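PlaB phospholipase (Legionella pneumophila, PDB 6ZTI) is an alpha/beta-hydrolase phospholipase, probably a virulence factor, that binds NAD(H), which mediates the tetramerization controlling its activity. Local coordinates at residues S231-H236 / V453-M458; F345-D350 / I457-R462; G414-A419 / Y431-F436. All coordinates share one frame; numbering follows the deposited sequence. Where two conformers were deposited one is given.

Contact 1: residues S231-H236 / V453-M458; sequences SLLKLH and VMVEIM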
loop_
_atom_site.group_PDB
_atom_site.type_symbol
_atom_site.label_atom_id
_atom_site.label_comp_id
_atom_site.label_asym_id
_atom_site.label_seq_id
_atom_site.Cartn_x
_atom_site.Cartn_y
_atom_site.Cartn_z
ATOM N N SER B 231 -6.360 20.091 -28.233
ATOM C CA SER B 231 -7.050 19.069 -29.003
ATOM C C SER B 231 -7.138 17.782 -28.206
ATOM O O SER B 231 -6.294 17.505 -27.352
ATOM C CB SER B 231 -6.337 18.791 -30.306
ATOM O OG SER B 231 -6.476 19.889 -31.198
ATOM N N LEU B 232 -8.170 16.999 -28.502
ATOM C CA LEU B 232 -8.314 15.632 -28.030
ATOM C C LEU B 232 -8.217 14.716 -29.245
ATOM O O LEU B 232 -9.041 14.809 -30.160
ATOM C CB LEU B 232 -9.644 15.435 -27.304
ATOM C CG LEU B 232 -10.053 13.990 -27.039
ATOM C CD1 LEU B 232 -9.008 13.283 -26.213
ATOM C CD2 LEU B 232 -11.402 13.934 -26.344
ATOM N N LEU B 233 -7.204 13.852 -29.258
ATOM C CA LEU B 233 -6.968 12.895 -30.330
ATOM C C LEU B 233 -7.366 11.527 -29.815
ATOM O O LEU B 233 -6.832 11.062 -28.798
ATOM C CB LEU B 233 -5.507 12.907 -30.767
ATOM C CG LEU B 233 -4.992 11.778 -31.674
ATOM C CD1 LEU B 233 -5.565 11.863 -33.077
ATOM C CD2 LEU B 233 -3.496 11.845 -31.743
ATOM N N LYS B 234 -8.320 10.902 -30.496
ATOM C CA LYS B 234 -8.752 9.549 -30.183
ATOM C C LYS B 234 -8.171 8.594 -31.218
ATOM O O LYS B 234 -8.401 8.761 -32.424
ATOM C CB LYS B 234 -10.273 9.440 -30.173
ATOM C CG LYS B 234 -10.969 10.210 -29.081
ATOM C CD LYS B 234 -12.475 9.948 -29.155
ATOM C CE LYS B 234 -13.261 10.783 -28.156
ATOM N NZ LYS B 234 -12.991 10.382 -26.746
ATOM N N LEU B 235 -7.429 7.598 -30.738
ATOM C CA LEU B 235 -6.849 6.535 -31.556
ATOM C C LEU B 235 -7.458 5.220 -31.104
ATOM O O LEU B 235 -7.191 4.761 -29.986
ATOM C CB LEU B 235 -5.331 6.475 -31.420
ATOM C CG LEU B 235 -4.558 7.769 -31.637
ATOM C CD1 LEU B 235 -3.072 7.511 -31.403
ATOM C CD2 LEU B 235 -4.820 8.315 -33.033
ATOM N N HIS B 236 -8.246 4.605 -31.984
ATOM C CA HIS B 236 -8.984 3.391 -31.673
ATOM C C HIS B 236 -8.481 2.267 -32.553
ATOM O O HIS B 236 -8.430 2.403 -33.780
ATOM C CB HIS B 236 -10.484 3.595 -31.870
ATOM C CG HIS B 236 -11.116 4.420 -30.795
ATOM N ND1 HIS B 236 -12.482 4.551 -30.661
ATOM C CD2 HIS B 236 -10.565 5.158 -29.801
ATOM C CE1 HIS B 236 -12.744 5.333 -29.628
ATOM N NE2 HIS B 236 -11.598 5.711 -29.086
ATOM N N VAL B 453 -2.016 18.473 -25.613
ATOM C CA VAL B 453 -2.876 17.616 -26.432
ATOM C C VAL B 453 -3.252 16.392 -25.604
ATOM O O VAL B 453 -2.385 15.765 -24.981
ATOM C CB VAL B 453 -2.212 17.213 -27.764
ATOM C CG1 VAL B 453 -0.917 16.434 -27.538
ATOM C CG2 VAL B 453 -3.165 16.388 -28.621
ATOM N N MET B 454 -4.548 16.074 -25.576
ATOM C CA MET B 454 -5.043 14.879 -24.903
ATOM C C MET B 454 -5.136 13.745 -25.915
ATOM O O MET B 454 -5.719 13.907 -26.984
ATOM C CB MET B 454 -6.402 15.153 -24.269
ATOM C CG MET B 454 -6.367 16.336 -23.273
ATOM S SD MET B 454 -7.990 17.043 -22.978
ATOM C CE MET B 454 -8.801 15.691 -22.164
ATOM N N VAL B 455 -4.530 12.613 -25.591
ATOM C CA VAL B 455 -4.428 11.486 -26.509
ATOM C C VAL B 455 -5.078 10.295 -25.825
ATOM O O VAL B 455 -4.522 9.735 -24.875
ATOM C CB VAL B 455 -2.976 11.180 -26.894
ATOM C CG1 VAL B 455 -2.914 10.037 -27.925
ATOM C CG2 VAL B 455 -2.283 12.431 -27.453
ATOM N N GLU B 456 -6.248 9.906 -26.300
ATOM C CA GLU B 456 -6.931 8.733 -25.776
ATOM C C GLU B 456 -6.671 7.569 -26.722
ATOM O O GLU B 456 -7.081 7.610 -27.883
ATOM C CB GLU B 456 -8.431 8.982 -25.627
ATOM C CG GLU B 456 -9.182 7.787 -25.080
ATOM C CD GLU B 456 -10.666 8.051 -24.927
ATOM O OE1 GLU B 456 -11.060 8.681 -23.927
ATOM O OE2 GLU B 456 -11.436 7.635 -25.819
ATOM N N ILE B 457 -6.000 6.535 -26.232
ATOM C CA ILE B 457 -5.706 5.354 -27.040
ATOM C C ILE B 457 -6.540 4.196 -26.503
ATOM O O ILE B 457 -6.403 3.812 -25.334
ATOM C CB ILE B 457 -4.207 5.023 -27.037
ATOM C CG1 ILE B 457 -3.393 6.192 -27.617
ATOM C CG2 ILE B 457 -3.964 3.742 -27.832
ATOM C CD1 ILE B 457 -1.992 6.208 -27.201
ATOM N N MET B 458 -7.422 3.657 -27.344
ATOM C CA MET B 458 -8.264 2.519 -26.988
ATOM C C MET B 458 -7.800 1.286 -27.761
ATOM O O MET B 458 -7.928 1.232 -28.991
ATOM C CB MET B 458 -9.733 2.807 -27.287
ATOM C CG MET B 458 -10.666 1.680 -26.821
ATOM S SD MET B 458 -12.312 1.726 -27.536
ATOM C CE MET B 458 -13.101 2.943 -26.493
#

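Contact 2: residues F345-D350 / I457-R462; sequences FRLIDD and IMLQRR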
loop_
_atom_site.group_PDB
_atom_site.type_symbol
_atom_site.label_atom_id
_atom_site.label_comp_id
_atom_site.label_asym_id
_atom_site.label_seq_id
_atom_site.Cartn_x
_atom_site.Cartn_y
_atom_site.Cartn_z
ATOM N N PHE B 345 -1.609 11.231 -22.012
ATOM C CA PHE B 345 -2.062 9.972 -22.591
ATOM C C PHE B 345 -3.061 9.307 -21.661
ATOM O O PHE B 345 -2.860 9.248 -20.442
ATOM C CB PHE B 345 -0.915 8.987 -22.847
ATOM C CG PHE B 345 0.099 9.449 -23.859
ATOM C CD1 PHE B 345 -0.063 9.179 -25.199
ATOM C CD2 PHE B 345 1.247 10.096 -23.451
ATOM C CE1 PHE B 345 0.879 9.586 -26.108
ATOM C CE2 PHE B 345 2.185 10.513 -24.355
ATOM C CZ PHE B 345 2.009 10.254 -25.680
ATOM N N ARG B 346 -4.135 8.806 -22.256
ATOM C CA ARG B 346 -5.137 8.001 -21.582
ATOM C C ARG B 346 -5.217 6.676 -22.313
ATOM O O ARG B 346 -5.599 6.639 -23.487
ATOM C CB ARG B 346 -6.487 8.698 -21.586
ATOM C CG ARG B 346 -7.519 7.971 -20.780
ATOM C CD ARG B 346 -8.899 8.500 -21.060
ATOM N NE ARG B 346 -9.864 7.983 -20.100
ATOM C CZ ARG B 346 -11.170 7.945 -20.316
ATOM N NH1 ARG B 346 -11.669 8.397 -21.463
ATOM N NH2 ARG B 346 -11.974 7.467 -19.379
ATOM N N LEU B 347 -4.858 5.603 -21.623
ATOM C CA LEU B 347 -4.808 4.262 -22.192
ATOM C C LEU B 347 -5.959 3.423 -21.662
ATOM O O LEU B 347 -6.014 3.120 -20.464
ATOM C CB LEU B 347 -3.477 3.596 -21.851
ATOM C CG LEU B 347 -2.622 2.974 -22.951
ATOM C CD1 LEU B 347 -3.468 2.413 -24.089
ATOM C CD2 LEU B 347 -1.612 3.997 -23.451
ATOM N N ILE B 348 -6.842 2.994 -22.561
ATOM C CA ILE B 348 -8.012 2.207 -22.212
ATOM C C ILE B 348 -8.148 1.060 -23.205
ATOM O O ILE B 348 -7.383 0.946 -24.170
ATOM C CB ILE B 348 -9.298 3.059 -22.196
ATOM C CG1 ILE B 348 -9.449 3.797 -23.525
ATOM C CG2 ILE B 348 -9.253 4.071 -21.046
ATOM C CD1 ILE B 348 -10.791 4.498 -23.689
ATOM N N ASP B 349 -9.124 0.190 -22.949
ATOM C CA ASP B 349 -9.502 -0.856 -23.887
ATOM C C ASP B 349 -10.993 -0.767 -24.136
ATOM O O ASP B 349 -11.698 0.046 -23.533
ATOM C CB ASP B 349 -9.085 -2.252 -23.409
ATOM C CG ASP B 349 -9.944 -2.810 -22.270
ATOM O OD1 ASP B 349 -11.072 -2.331 -21.994
ATOM O OD2 ASP B 349 -9.457 -3.779 -21.643
ATOM N N ASP B 350 -11.465 -1.605 -25.045
ATOM C CA ASP B 350 -12.839 -1.540 -25.523
ATOM C C ASP B 350 -13.838 -2.198 -24.583
ATOM O O ASP B 350 -15.018 -2.281 -24.937
ATOM C CB ASP B 350 -12.948 -2.179 -26.907
ATOM C CG ASP B 350 -12.482 -3.627 -26.937
ATOM O OD1 ASP B 350 -11.635 -4.023 -26.112
ATOM O OD2 ASP B 350 -12.952 -4.367 -27.823
ATOM N N ILE B 457 -6.000 6.535 -26.232
ATOM C CA ILE B 457 -5.706 5.354 -27.040
ATOM C C ILE B 457 -6.540 4.196 -26.503
ATOM O O ILE B 457 -6.403 3.812 -25.334
ATOM C CB ILE B 457 -4.207 5.023 -27.037
ATOM C CG1 ILE B 457 -3.393 6.192 -27.617
ATOM C CG2 ILE B 457 -3.964 3.742 -27.832
ATOM C CD1 ILE B 457 -1.992 6.208 -27.201
ATOM N N MET B 458 -7.422 3.657 -27.344
ATOM C CA MET B 458 -8.264 2.519 -26.988
ATOM C C MET B 458 -7.800 1.286 -27.761
ATOM O O MET B 458 -7.928 1.232 -28.991
ATOM C CB MET B 458 -9.733 2.807 -27.287
ATOM C CG MET B 458 -10.666 1.680 -26.821
ATOM S SD MET B 458 -12.312 1.726 -27.536
ATOM C CE MET B 458 -13.101 2.943 -26.493
ATOM N N LEU B 459 -7.299 0.286 -27.036
ATOM C CA LEU B 459 -6.882 -0.986 -27.614
ATOM C C LEU B 459 -8.012 -2.005 -27.563
ATOM O O LEU B 459 -8.901 -1.930 -26.712
ATOM C CB LEU B 459 -5.669 -1.543 -26.863
ATOM C CG LEU B 459 -4.425 -0.659 -26.755
ATOM C CD1 LEU B 459 -3.293 -1.428 -26.147
ATOM C CD2 LEU B 459 -4.025 -0.139 -28.117
ATOM N N GLN B 460 -7.960 -2.969 -28.481
ATOM C CA GLN B 460 -8.916 -4.068 -28.493
ATOM C C GLN B 460 -8.441 -5.149 -27.529
ATOM O O GLN B 460 -7.287 -5.584 -27.589
ATOM C CB GLN B 460 -9.062 -4.661 -29.892
ATOM C CG GLN B 460 -9.861 -3.820 -30.869
ATOM C CD GLN B 460 -9.990 -4.488 -32.220
ATOM O OE1 GLN B 460 -9.053 -5.130 -32.700
ATOM N NE2 GLN B 460 -11.156 -4.350 -32.840
ATOM N N ARG B 461 -9.324 -5.565 -26.634
ATOM C CA ARG B 461 -9.028 -6.672 -25.735
ATOM C C ARG B 461 -9.283 -7.968 -26.497
ATOM O O ARG B 461 -10.413 -8.250 -26.909
ATOM C CB ARG B 461 -9.869 -6.567 -24.473
ATOM C CG ARG B 461 -9.526 -7.606 -23.412
ATOM C CD ARG B 461 -10.320 -7.360 -22.155
ATOM N NE ARG B 461 -10.136 -8.406 -21.155
ATOM C CZ ARG B 461 -9.119 -8.455 -20.298
ATOM N NH1 ARG B 461 -8.166 -7.534 -20.316
ATOM N NH2 ARG B 461 -9.050 -9.438 -19.416
ATOM N N ARG B 462 -8.225 -8.726 -26.744
ATOM C CA ARG B 462 -8.327 -9.976 -27.479
ATOM C C ARG B 462 -8.463 -11.112 -26.477
ATOM O O ARG B 462 -7.684 -11.196 -25.527
ATOM C CB ARG B 462 -7.093 -10.173 -28.355
ATOM C CG ARG B 462 -6.819 -8.999 -29.302
ATOM C CD ARG B 462 -5.534 -9.202 -30.075
ATOM N NE ARG B 462 -5.585 -10.383 -30.936
ATOM C CZ ARG B 462 -5.995 -10.375 -32.201
ATOM N NH1 ARG B 462 -6.403 -9.246 -32.773
ATOM N NH2 ARG B 462 -6.000 -11.501 -32.897
#

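Contact 3: residues G414-A419 / Y431-F436; sequences GFRVKA and YRLLDF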
loop_
_atom_site.group_PDB
_atom_site.type_symbol
_atom_site.label_atom_id
_atom_site.label_comp_id
_atom_site.label_asym_id
_atom_site.label_seq_id
_atom_site.Cartn_x
_atom_site.Cartn_y
_atom_site.Cartn_z
ATOM N N GLY B 414 5.403 9.706 -34.516
ATOM C CA GLY B 414 4.392 8.713 -34.237
ATOM C C GLY B 414 4.412 8.230 -32.801
ATOM O O GLY B 414 5.241 8.645 -31.985
ATOM N N PHE B 415 3.440 7.369 -32.496
ATOM C CA PHE B 415 3.337 6.679 -31.220
ATOM C C PHE B 415 3.354 5.176 -31.448
ATOM O O PHE B 415 2.810 4.678 -32.435
ATOM C CB PHE B 415 2.034 6.995 -30.477
ATOM C CG PHE B 415 1.801 8.437 -30.230
ATOM C CD1 PHE B 415 2.794 9.231 -29.712
ATOM C CD2 PHE B 415 0.564 8.992 -30.483
ATOM C CE1 PHE B 415 2.568 10.559 -29.465
ATOM C CE2 PHE B 415 0.336 10.332 -30.240
ATOM C CZ PHE B 415 1.340 11.111 -29.737
ATOM N N ARG B 416 3.937 4.453 -30.501
ATOM C CA ARG B 416 3.787 3.011 -30.428
ATOM C C ARG B 416 3.451 2.658 -28.985
ATOM O O ARG B 416 4.115 3.130 -28.050
ATOM C CB ARG B 416 5.048 2.289 -30.901
ATOM C CG ARG B 416 5.048 0.822 -30.578
ATOM C CD ARG B 416 6.227 0.062 -31.223
ATOM N NE ARG B 416 5.904 -0.422 -32.571
ATOM C CZ ARG B 416 6.459 -1.484 -33.161
ATOM N NH1 ARG B 416 7.380 -2.207 -32.528
ATOM N NH2 ARG B 416 6.076 -1.840 -34.386
ATOM N N VAL B 417 2.400 1.866 -28.807
ATOM C CA VAL B 417 1.929 1.449 -27.495
ATOM C C VAL B 417 1.975 -0.066 -27.455
ATOM O O VAL B 417 1.350 -0.736 -28.289
ATOM C CB VAL B 417 0.509 1.941 -27.194
ATOM C CG1 VAL B 417 0.060 1.393 -25.850
ATOM C CG2 VAL B 417 0.459 3.437 -27.200
ATOM N N LYS B 418 2.714 -0.597 -26.496
ATOM C CA LYS B 418 2.793 -2.026 -26.229
ATOM C C LYS B 418 2.145 -2.259 -24.868
ATOM O O LYS B 418 2.709 -1.874 -23.841
ATOM C CB LYS B 418 4.251 -2.480 -26.249
ATOM C CG LYS B 418 4.488 -3.978 -26.116
ATOM C CD LYS B 418 5.987 -4.262 -26.072
ATOM C CE LYS B 418 6.284 -5.725 -25.788
ATOM N NZ LYS B 418 7.554 -5.920 -25.027
ATOM N N ALA B 419 0.960 -2.865 -24.858
ATOM C CA ALA B 419 0.278 -3.181 -23.612
ATOM C C ALA B 419 0.521 -4.650 -23.288
ATOM O O ALA B 419 0.810 -5.456 -24.175
ATOM C CB ALA B 419 -1.214 -2.882 -23.702
ATOM N N TYR B 431 -3.330 -8.050 -25.592
ATOM C CA TYR B 431 -3.451 -6.861 -26.424
ATOM C C TYR B 431 -2.409 -6.889 -27.527
ATOM O O TYR B 431 -1.262 -7.281 -27.303
ATOM C CB TYR B 431 -3.268 -5.574 -25.595
ATOM C CG TYR B 431 -4.291 -5.413 -24.516
ATOM C CD1 TYR B 431 -5.536 -4.870 -24.791
ATOM C CD2 TYR B 431 -4.023 -5.818 -23.225
ATOM C CE1 TYR B 431 -6.495 -4.739 -23.804
ATOM C CE2 TYR B 431 -4.964 -5.695 -22.241
ATOM C CZ TYR B 431 -6.200 -5.157 -22.533
ATOM O OH TYR B 431 -7.135 -5.031 -21.530
ATOM N N ARG B 432 -2.815 -6.445 -28.710
ATOM C CA ARG B 432 -1.920 -6.302 -29.847
ATOM C C ARG B 432 -1.340 -4.896 -29.855
ATOM O O ARG B 432 -2.038 -3.928 -29.558
ATOM C CB ARG B 432 -2.667 -6.563 -31.155
ATOM C CG ARG B 432 -1.778 -6.820 -32.334
ATOM C CD ARG B 432 -2.588 -7.134 -33.582
ATOM N NE ARG B 432 -2.653 -8.567 -33.861
ATOM C CZ ARG B 432 -3.414 -9.111 -34.808
ATOM N NH1 ARG B 432 -4.189 -8.344 -35.569
ATOM N NH2 ARG B 432 -3.405 -10.425 -34.990
ATOM N N LEU B 433 -0.060 -4.795 -30.201
ATOM C CA LEU B 433 0.624 -3.506 -30.296
ATOM C C LEU B 433 -0.132 -2.540 -31.203
ATOM O O LEU B 433 -0.746 -2.938 -32.189
ATOM C CB LEU B 433 2.040 -3.774 -30.811
ATOM C CG LEU B 433 3.040 -2.705 -31.190
ATOM C CD1 LEU B 433 4.410 -3.383 -31.307
ATOM C CD2 LEU B 433 2.661 -2.044 -32.488
ATOM N N LEU B 434 -0.100 -1.254 -30.860
ATOM C CA LEU B 434 -0.681 -0.208 -31.694
ATOM C C LEU B 434 0.421 0.733 -32.154
ATOM O O LEU B 434 1.272 1.130 -31.355
ATOM C CB LEU B 434 -1.764 0.567 -30.948
ATOM C CG LEU B 434 -2.417 1.718 -31.701
ATOM C CD1 LEU B 434 -3.862 1.863 -31.287
ATOM C CD2 LEU B 434 -1.699 3.015 -31.474
ATOM N N ASP B 435 0.396 1.077 -33.446
ATOM C CA ASP B 435 1.312 2.027 -34.066
ATOM C C ASP B 435 0.496 3.130 -34.709
ATOM O O ASP B 435 -0.440 2.849 -35.459
ATOM C CB ASP B 435 2.158 1.360 -35.141
ATOM C CG ASP B 435 3.190 0.449 -34.578
ATOM O OD1 ASP B 435 3.873 0.863 -33.622
ATOM O OD2 ASP B 435 3.323 -0.677 -35.098
ATOM N N PHE B 436 0.843 4.371 -34.420
ATOM C CA PHE B 436 0.212 5.518 -35.041
ATOM C C PHE B 436 1.290 6.333 -35.734
ATOM O O PHE B 436 2.302 6.683 -35.116
ATOM C CB PHE B 436 -0.537 6.342 -34.008
ATOM C CG PHE B 436 -1.027 7.665 -34.519
ATOM C CD1 PHE B 436 -1.993 7.726 -35.504
ATOM C CD2 PHE B 436 -0.538 8.845 -33.993
ATOM C CE1 PHE B 436 -2.453 8.946 -35.962
ATOM C CE2 PHE B 436 -0.992 10.052 -34.452
ATOM C CZ PHE B 436 -1.952 10.098 -35.438
HETATM O O HOH W 1 -0.491 -3.231 -27.336
HETATM O O HOH W 2 0.858 -5.296 -26.794
#

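Contact 1: residues S231-H236 / V453-M458
Glu456 reaches out from strand 453-458 beside Lys234 of strand 231-236, the two side chains side by side and pointing the same way. Its CB sits 4.1 Å from Leu233 O. The first torsion sets CG anti to the backbone N (chi1 -180°), and the chain carries on extended to CD, which lies 3.8 Å from Lys234 NZ. Lys234 bends only at its last torsion (chi4 -68°), which turns NZ toward Glu456 OE2 at 3.3 Å, a salt bridge with a weak hydrogen bond. OE2 also lies at the edge of the His236 ring, in its plane, but 3.8 Å from His236 NE2; ring and carboxylate are nearly coplanar. OE1 turns to Arg346 of the next strand, its stronger salt-bridge partner. Over one face of the imidazole stands Met458 SD, 4.2 Å from the ring centroid, a sulfur-aromatic contact, while Met458 CB packs 3.5 Å from His236 CD2.

Strands 231-238 and 452-463 are parallel neighbours in the mixed sheet, with hydrogen bonds such as Leu235 N to Glu456 O at 2.9 Å. On the other face Leu235 CD1 meets Ile457 CG1 at 4.0 Å. The pairing thus separates a mixed face, with Lys234, Glu456 and His236 among apolar side chains, from an apolar layer of Leu233, Leu235, Val455 and Ile457, and the buried carboxylate of Glu456, flanked by two cationic groups, is probably held ionised.

Contact 2: residues F345-D350 / I457-R462
Ile348 and Met458 cross at an angle on one face of the paired strands. Ile348 CG1 takes the crowded position between backbone N and carbonyl carbon (chi1 53°), which lays it 3.9 Å from Met458 CB, while the Ile348 CD1 methyl reaches Met458 CE. Farther along, the thioether passes the end of strand 345-349: Met458 CG packs on the backbone of Asp349, and SD comes 4.0 Å from Asp350 CB.

The opposite face is apolar at its start. Ile457 lies beside Phe345, both pointing the same way, with Ile457 CD1 4.1 Å from Phe345 CD1. Leu347 instead slants across Ile457, its CD1 touching Ile457 CG2 at 4.0 Å and also nearing Leu459 CG. Val417 and Leu434, from two further strands, pack on this layer.

Strands 340-349 and 452-463 are parallel neighbours in the mixed sheet, separate from the parallel sheet of the alpha/beta-hydrolase fold. Their ladder runs through Ile457 N to Arg346 O, Ile348 N to Ile457 O and Leu459 N to Ile348 O.

Where the ladder ends, a side chain takes over from the backbone. Asp350 CG also sits between N and carbonyl carbon, and its OD1 accepts Arg461 N at 2.8 Å, met on the syn side but 34° out of the carboxylate plane. The carboxylate of Asp349 and the guanidinium of Arg461 are inclined by 57°, with Asp349 OD2 3.7 Å from Arg461 CD. Their charged ends do not pair directly: both bind the hydroxyl of Tyr431, and Arg461 NH2 extends to a salt bridge with Asp71 of the second subunit.

Contact 3: residues G414-A419 / Y431-F436
Arg416 and Asp435 face each other as a non-hydrogen-bonded pair in the antiparallel beta hairpin of strands 412-419 and 429-439. The arginine starts out extended, with CG anti to the backbone N, then turns at chi3 (-88°), which swings NE toward the carboxylate. Two nitrogens grip Asp435 side-on: NE binds the syn lone pair of OD1 at 2.6 Å, nearly within the guanidinium plane, and NH2 meets OD2 at 3.1 Å. With the two planes only 19° apart, the salt bridge is nearly flat. Leu433 sets CD1 over the centre of one guanidinium face, 3.4 Å from Arg416 CZ. The charged group is therefore held at its edge by the acid and packed on a face by a methyl.

On the other face of the hairpin, Phe415 and Phe436 lie side by side. Phe415 CG is anti to the carbonyl carbon and Phe436 CG anti to the backbone N, and from these different starting points the rings meet through Phe415 CD2 and Phe436 CD2, 3.7 Å apart. Their planes differ by 30° but are slid apart, so the rings barely overlap. Backbone bonds flank the charged pair, including Phe436 N to Phe415 O and Val417 N to Leu434 O.

Beyond Leu433 the strands part around water. One water accepts from Ala419 N at 2.9 Å; a second lies 2.6 Å from Ala419 O and 2.9 Å from Tyr431 O. Next to them the hairpin closes through side chains again, with Ala419 CB 3.9 Å from Tyr431 CB.

All three contacts belong to one mixed sheet. Contacts 1 and 2 share Ile457 and Met458 and place strands 231-238 and 340-349 on either side of strand 452-463; Glu456 OE1 to Arg346 NH1, at 2.6 Å, ties them together. The hairpin of contact 3 packs against both. Its Tyr431 OH binds Asp349 OD2 at 2.6 Å, and Phe436 touches Leu235. Val417 CG2 lies 3.7 Å from Ile457 CD1. The apolar layer of Phe345, Ile457, Val417 and Phe415 backs the NAD-binding residues, the side chain of Phe345 being about 3 Å from that of Leu360. Bound thio-NAD is about 7 Å from the Phe345 side chain and about 8 Å from that of Phe415.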